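Local atomic coordinates of solute-binding protein Csal_2479 (Chromohalobacter salexigens, PDB entry 4P1L), a protein that binds D-glucuronate and probably delivers it to a tripartite ATP-independent periplasmic (TRAP) transport system for uptake into the cytoplasm. Residues A[224-229]-A[285-290]; A[147-152]-A[205-210]. All blocks are in the same frame, centred on the assembly; numbering follows the deposited sequence.

Contacts 1 and 2 lie in one four-stranded mixed sheet, their centres about 8 Å apart. Contact 1 adds the outermost strand 286-288 to strand 223-230; contact 2 pairs strand 146-150 with the opposite outermost strand, 204-207. The two inner strands are neighbours, and S225 N donates to L148 O over 2.8 Å. A second tie runs from Y224 OH to N207 O at 2.6 Å, so the tyrosine of contact 1 reaches the backbone of a sugar-binding residue in contact 2. N207 and N208 touch the bound D-glucuronate themselves, whereas the side chain of Y224 stays about 9 Å from it. Contact 1 therefore stands behind the pocket and contact 2 on its wall.

Contact 1: A[224-229]-A[285-290]; sequences YSLTEH and VKINEV
With OG anti to the carbonyl carbon in S225 (chi1 -60°) and CG between N and carbonyl carbon in N288 (chi1 70°), two residues that point to the same face of the sheet turn OG and OD1 toward each other. S225 OG donates to N288 OD1 at 2.7 Å, in the carbonyl plane and on a lone pair. V155 offers its backbone N to S225 OG and its O to N288 ND2, tying the pair to a third piece of chain. The strands run parallel: Y224 N reaches K286 O, N288 N reaches Y224 O at 3.0 Å, and L226 N reaches N288 O. Y224 CB meets I287 CG1 at 4.3 Å, while the ring leads away to where its OH bonds N207 O. L226 CD1 touches I287 CG2 (3.9 Å), and V290 CG1 packs on T227 CG2. E289, bent at its second torsion, lays its carboxylate over L226 CD1. A water joins L226 O, E289 OE1 and V290 N; a second bridges E289 OE1 to E228 OE2, two carboxylate oxygens 5.1 Å apart whose repulsion the salt bridge from E228 to K293 probably eases. Water thus takes over from direct backbone bonding where L226 centres an inverse gamma turn.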
loop_
_atom_site.group_PDB
_atom_site.type_symbol
_atom_site.label_atom_id
_atom_site.label_comp_id
_atom_site.label_asym_id
_atom_site.label_seq_id
_atom_site.Cartn_x
_atom_site.Cartn_y
_atom_site.Cartn_z
ATOM N N TYR A 224 0.041 15.289 -12.471
ATOM C CA TYR A 224 0.101 14.650 -11.174
ATOM C C TYR A 224 -0.186 15.746 -10.166
ATOM O O TYR A 224 0.524 16.751 -10.121
ATOM C CB TYR A 224 1.493 14.047 -10.979
ATOM C CG TYR A 224 1.677 13.153 -9.767
ATOM C CD1 TYR A 224 2.044 13.669 -8.527
ATOM C CD2 TYR A 224 1.507 11.775 -9.868
ATOM C CE1 TYR A 224 2.224 12.831 -7.416
ATOM C CE2 TYR A 224 1.673 10.943 -8.766
ATOM C CZ TYR A 224 2.020 11.467 -7.544
ATOM O OH TYR A 224 2.232 10.614 -6.461
ATOM N N SER A 225 -1.225 15.556 -9.363
ATOM C CA SER A 225 -1.665 16.605 -8.427
ATOM C C SER A 225 -1.579 16.051 -7.009
ATOM O O SER A 225 -2.174 15.021 -6.720
ATOM C CB SER A 225 -3.083 17.025 -8.749
ATOM O OG SER A 225 -3.222 17.545 -10.076
ATOM N N LEU A 226 -0.875 16.767 -6.129
ATOM C CA LEU A 226 -0.452 16.228 -4.839
ATOM C C LEU A 226 -1.537 16.267 -3.760
ATOM O O LEU A 226 -1.405 16.907 -2.691
ATOM C CB LEU A 226 0.831 16.946 -4.388
ATOM C CG LEU A 226 2.069 16.551 -5.197
ATOM C CD1 LEU A 226 3.202 17.566 -5.080
ATOM C CD2 LEU A 226 2.562 15.192 -4.733
ATOM N N THR A 227 -2.611 15.539 -4.022
ATOM C CA THR A 227 -3.638 15.320 -3.016
ATOM C C THR A 227 -3.146 14.570 -1.758
ATOM O O THR A 227 -3.664 14.827 -0.680
ATOM C CB THR A 227 -4.822 14.580 -3.628
ATOM O OG1 THR A 227 -4.342 13.443 -4.369
ATOM C CG2 THR A 227 -5.638 15.520 -4.534
ATOM N N GLU A 228 -2.205 13.613 -1.903
ATOM C CA GLU A 228 -1.592 12.899 -0.789
ATOM C C GLU A 228 -2.679 12.370 0.158
ATOM O O GLU A 228 -2.600 12.500 1.386
ATOM C CB GLU A 228 -0.545 13.792 -0.091
ATOM C CG GLU A 228 0.539 14.210 -1.067
ATOM C CD GLU A 228 1.610 15.113 -0.503
ATOM O OE1 GLU A 228 2.784 14.976 -0.903
ATOM O OE2 GLU A 228 1.284 15.982 0.300
ATOM N N HIS A 229 -3.678 11.742 -0.465
ATOM C CA HIS A 229 -4.940 11.383 0.177
ATOM C C HIS A 229 -4.951 10.062 0.953
ATOM O O HIS A 229 -5.841 9.862 1.782
ATOM C CB HIS A 229 -6.056 11.382 -0.874
ATOM C CG HIS A 229 -5.748 10.571 -2.095
ATOM N ND1 HIS A 229 -5.489 11.137 -3.324
ATOM C CD2 HIS A 229 -5.661 9.232 -2.269
ATOM C CE1 HIS A 229 -5.232 10.180 -4.198
ATOM N NE2 HIS A 229 -5.341 9.014 -3.582
ATOM N N VAL A 285 6.344 15.697 -17.189
ATOM C CA VAL A 285 5.157 15.616 -16.344
ATOM C C VAL A 285 4.930 16.940 -15.647
ATOM O O VAL A 285 5.875 17.608 -15.190
ATOM C CB VAL A 285 5.261 14.445 -15.320
ATOM C CG1 VAL A 285 4.143 14.501 -14.287
ATOM C CG2 VAL A 285 5.224 13.109 -16.049
ATOM N N LYS A 286 3.659 17.323 -15.578
ATOM C CA LYS A 286 3.253 18.523 -14.896
ATOM C C LYS A 286 2.757 18.168 -13.493
ATOM O O LYS A 286 1.696 17.535 -13.322
ATOM C CB LYS A 286 2.160 19.210 -15.698
ATOM C CG LYS A 286 2.628 19.584 -17.113
ATOM C CD LYS A 286 1.475 20.052 -17.988
ATOM C CE LYS A 286 1.918 20.366 -19.425
ATOM N NZ LYS A 286 0.740 20.469 -20.356
ATOM N N ILE A 287 3.561 18.545 -12.499
ATOM C CA ILE A 287 3.243 18.292 -11.102
ATOM C C ILE A 287 2.774 19.577 -10.443
ATOM O O ILE A 287 3.410 20.616 -10.589
ATOM C CB ILE A 287 4.474 17.806 -10.308
ATOM C CG1 ILE A 287 5.031 16.513 -10.915
ATOM C CG2 ILE A 287 4.099 17.559 -8.842
ATOM C CD1 ILE A 287 6.303 16.024 -10.258
ATOM N N ASN A 288 1.662 19.505 -9.712
ATOM C CA ASN A 288 1.173 20.653 -8.955
ATOM C C ASN A 288 0.757 20.264 -7.559
ATOM O O ASN A 288 0.122 19.230 -7.367
ATOM C CB ASN A 288 -0.019 21.361 -9.648
ATOM C CG ASN A 288 -1.306 20.530 -9.620
ATOM O OD1 ASN A 288 -1.423 19.521 -10.315
ATOM N ND2 ASN A 288 -2.280 20.972 -8.841
ATOM N N GLU A 289 1.132 21.091 -6.582
ATOM C CA GLU A 289 0.549 21.027 -5.259
ATOM C C GLU A 289 -0.903 21.456 -5.484
ATOM O O GLU A 289 -1.180 22.294 -6.351
ATOM C CB GLU A 289 1.236 22.000 -4.286
ATOM C CG GLU A 289 2.753 21.814 -4.154
ATOM C CD GLU A 289 3.127 20.604 -3.293
ATOM O OE1 GLU A 289 2.227 19.945 -2.699
ATOM O OE2 GLU A 289 4.335 20.320 -3.201
ATOM N N VAL A 290 -1.819 20.893 -4.716
ATOM C CA VAL A 290 -3.198 21.345 -4.735
ATOM C C VAL A 290 -3.312 22.626 -3.931
ATOM O O VAL A 290 -2.405 22.986 -3.183
ATOM C CB VAL A 290 -4.212 20.282 -4.211
ATOM C CG1 VAL A 290 -4.172 19.021 -5.083
ATOM C CG2 VAL A 290 -3.978 19.924 -2.734
HETATM O O HOH W 1 -0.522 19.466 -2.363
HETATM O O HOH W 2 2.933 18.349 -0.569
#

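Contact 2: A[147-152]-A[205-210]; sequences SLYNTD and AENNYP. With BDP (beta-D-glucopyranuronic acid), chain C.
An antiparallel pairing at the edge of the four-stranded sheet carries two residues of the D-glucuronate pocket, N207 and N208. S147 and N207 form one hydrogen-bonded pair and Y149 and A205 another, with L148 and E206 a non-hydrogen-bonded pair between them. The bond from Y149 N to A205 O is nearly straight (175°), while N207 O takes S147 N from above its carbonyl plane. Y149 tucks CG between its backbone N and carbonyl carbon (chi1 46°), which lays the ring across the neighbouring strand. A205 O sits 3.7 Å above the Y149 ring centre, E206 N lies over the same face nearer the rim, and A205 CB packs on CE1. At the ring edge N207 CB lies in plane; phenol and N207 amide point the same way, nearly coplanar. Y149 OH bonds to H217 ND1 and to a water 2.8 Å away, which also binds E206 O and N207 ND2. With a leucine here, A205 O would probably lose its ring cover, H217 ND1 its phenol mate, and the water, held less firmly, would steady N207 ND2 less. The N207 amide faces the sugar with both ends: OD1 accepts from BDP O1 at 2.7 Å, ND2 donates to BDP O5 at 3.1 Å. N208, the N-cap of helix 209-214, adds a weak bond to O1 through ND2, which also bonds S143 O, while OD1 caps S211 N. The bonds of N207 OD1 to N208 N and of N207 ND2 to the water probably fix this amide's rotation, presenting an acceptor to the anomeric hydroxyl and a donor to the ring oxygen.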
loop_
_atom_site.group_PDB
_atom_site.type_symbol
_atom_site.label_atom_id
_atom_site.label_comp_id
_atom_site.label_asym_id
_atom_site.label_seq_id
_atom_site.Cartn_x
_atom_site.Cartn_y
_atom_site.Cartn_z
ATOM N N SER A 147 -1.254 10.091 -4.640
ATOM C CA SER A 147 -1.868 11.290 -5.203
ATOM C C SER A 147 -2.506 11.018 -6.558
ATOM O O SER A 147 -2.143 10.061 -7.272
ATOM C CB SER A 147 -0.817 12.405 -5.334
ATOM O OG SER A 147 -0.386 12.836 -4.063
ATOM N N LEU A 148 -3.448 11.881 -6.923
ATOM C CA LEU A 148 -4.183 11.765 -8.180
ATOM C C LEU A 148 -3.350 12.125 -9.387
ATOM O O LEU A 148 -2.672 13.160 -9.409
ATOM C CB LEU A 148 -5.382 12.721 -8.217
ATOM C CG LEU A 148 -6.614 12.484 -7.380
ATOM C CD1 LEU A 148 -7.543 13.718 -7.470
ATOM C CD2 LEU A 148 -7.334 11.233 -7.843
ATOM N N TYR A 149 -3.457 11.310 -10.421
ATOM C CA TYR A 149 -2.968 11.716 -11.723
ATOM C C TYR A 149 -3.982 11.458 -12.819
ATOM O O TYR A 149 -4.764 10.520 -12.717
ATOM C CB TYR A 149 -1.644 11.042 -12.049
ATOM C CG TYR A 149 -1.545 9.550 -11.785
ATOM C CD1 TYR A 149 -1.891 8.612 -12.761
ATOM C CD2 TYR A 149 -1.028 9.082 -10.590
ATOM C CE1 TYR A 149 -1.719 7.255 -12.530
ATOM C CE2 TYR A 149 -0.860 7.722 -10.351
ATOM C CZ TYR A 149 -1.224 6.811 -11.308
ATOM O OH TYR A 149 -1.037 5.461 -11.045
ATOM N N ASN A 150 -3.980 12.295 -13.846
ATOM C CA ASN A 150 -4.974 12.196 -14.910
ATOM C C ASN A 150 -4.440 12.738 -16.223
ATOM O O ASN A 150 -3.345 13.304 -16.292
ATOM C CB ASN A 150 -6.309 12.864 -14.539
ATOM C CG ASN A 150 -6.280 14.380 -14.667
ATOM O OD1 ASN A 150 -6.785 14.939 -15.630
ATOM N ND2 ASN A 150 -5.711 15.042 -13.686
ATOM N N THR A 151 -5.211 12.510 -17.266
ATOM C CA THR A 151 -4.773 12.815 -18.617
ATOM C C THR A 151 -5.183 14.198 -19.096
ATOM O O THR A 151 -4.795 14.592 -20.200
ATOM C CB THR A 151 -5.392 11.816 -19.620
ATOM O OG1 THR A 151 -6.817 11.925 -19.569
ATOM C CG2 THR A 151 -4.974 10.406 -19.319
ATOM N N ASP A 152 -5.982 14.918 -18.308
ATOM C CA ASP A 152 -6.714 16.084 -18.819
ATOM C C ASP A 152 -6.288 17.460 -18.277
ATOM O O ASP A 152 -6.061 18.384 -19.056
ATOM C CB ASP A 152 -8.213 15.887 -18.616
ATOM C CG ASP A 152 -9.033 16.938 -19.344
ATOM O OD1 ASP A 152 -9.354 16.718 -20.532
ATOM O OD2 ASP A 152 -9.343 17.991 -18.732
ATOM N N ALA A 205 -5.783 7.780 -12.260
ATOM C CA ALA A 205 -5.640 6.816 -11.178
ATOM C C ALA A 205 -4.915 7.562 -10.057
ATOM O O ALA A 205 -4.800 8.779 -10.103
ATOM C CB ALA A 205 -4.847 5.576 -11.646
ATOM N N GLU A 206 -4.421 6.857 -9.048
ATOM C CA GLU A 206 -3.749 7.528 -7.965
ATOM C C GLU A 206 -2.707 6.607 -7.345
ATOM O O GLU A 206 -2.910 5.395 -7.222
ATOM C CB GLU A 206 -4.767 8.050 -6.934
ATOM C CG GLU A 206 -5.849 7.068 -6.534
ATOM C CD GLU A 206 -5.380 6.007 -5.523
ATOM O OE1 GLU A 206 -4.852 6.372 -4.451
ATOM O OE2 GLU A 206 -5.587 4.803 -5.790
ATOM N N ASN A 207 -1.563 7.176 -6.970
ATOM C CA ASN A 207 -0.470 6.378 -6.440
ATOM C C ASN A 207 0.686 7.266 -6.018
ATOM O O ASN A 207 0.669 8.488 -6.229
ATOM C CB ASN A 207 0.003 5.324 -7.466
ATOM C CG ASN A 207 0.213 3.980 -6.836
ATOM O OD1 ASN A 207 0.888 3.861 -5.781
ATOM N ND2 ASN A 207 -0.408 2.956 -7.404
ATOM N N ASN A 208 1.685 6.623 -5.426
ATOM C CA ASN A 208 2.932 7.267 -5.052
ATOM C C ASN A 208 3.828 7.427 -6.266
ATOM O O ASN A 208 3.532 6.885 -7.336
ATOM C CB ASN A 208 3.628 6.456 -3.967
ATOM C CG ASN A 208 3.775 4.978 -4.349
ATOM O OD1 ASN A 208 4.226 4.642 -5.442
ATOM N ND2 ASN A 208 3.368 4.103 -3.441
ATOM N N TYR A 209 4.910 8.183 -6.115
ATOM C CA TYR A 209 5.801 8.432 -7.239
ATOM C C TYR A 209 6.411 7.140 -7.833
ATOM O O TYR A 209 6.376 6.920 -9.067
ATOM C CB TYR A 209 6.884 9.416 -6.835
ATOM C CG TYR A 209 6.492 10.887 -6.832
ATOM C CD1 TYR A 209 6.017 11.517 -7.967
ATOM C CD2 TYR A 209 6.649 11.652 -5.680
ATOM C CE1 TYR A 209 5.678 12.892 -7.945
ATOM C CE2 TYR A 209 6.322 13.014 -5.647
ATOM C CZ TYR A 209 5.848 13.627 -6.784
ATOM O OH TYR A 209 5.531 14.979 -6.757
ATOM N N PRO A 210 6.937 6.256 -6.977
ATOM C CA PRO A 210 7.570 5.090 -7.599
ATOM C C PRO A 210 6.628 4.219 -8.389
ATOM O O PRO A 210 7.059 3.679 -9.406
ATOM C CB PRO A 210 8.201 4.351 -6.425
ATOM C CG PRO A 210 8.423 5.422 -5.401
ATOM C CD PRO A 210 7.221 6.325 -5.539
HETATM C C1 BDP C . 1.122 0.401 -4.972
HETATM C C2 BDP C . 1.212 -0.749 -3.979
HETATM C C3 BDP C . 0.885 -2.016 -4.671
HETATM C C4 BDP C . -0.499 -1.886 -5.224
HETATM C C5 BDP C . -0.596 -0.678 -6.192
HETATM C C6 BDP C . -2.002 -0.474 -6.751
HETATM O O2 BDP C . 2.553 -0.775 -3.519
HETATM O O3 BDP C . 0.843 -3.094 -3.596
HETATM O O4 BDP C . -0.877 -3.089 -5.915
HETATM O O5 BDP C . -0.205 0.478 -5.520
HETATM O O6A BDP C . -2.359 0.730 -6.969
HETATM O O1 BDP C . 1.378 1.598 -4.323
HETATM O O6B BDP C . -2.703 -1.465 -7.044
HETATM O O HOH W 3 -2.337 3.551 -9.470
#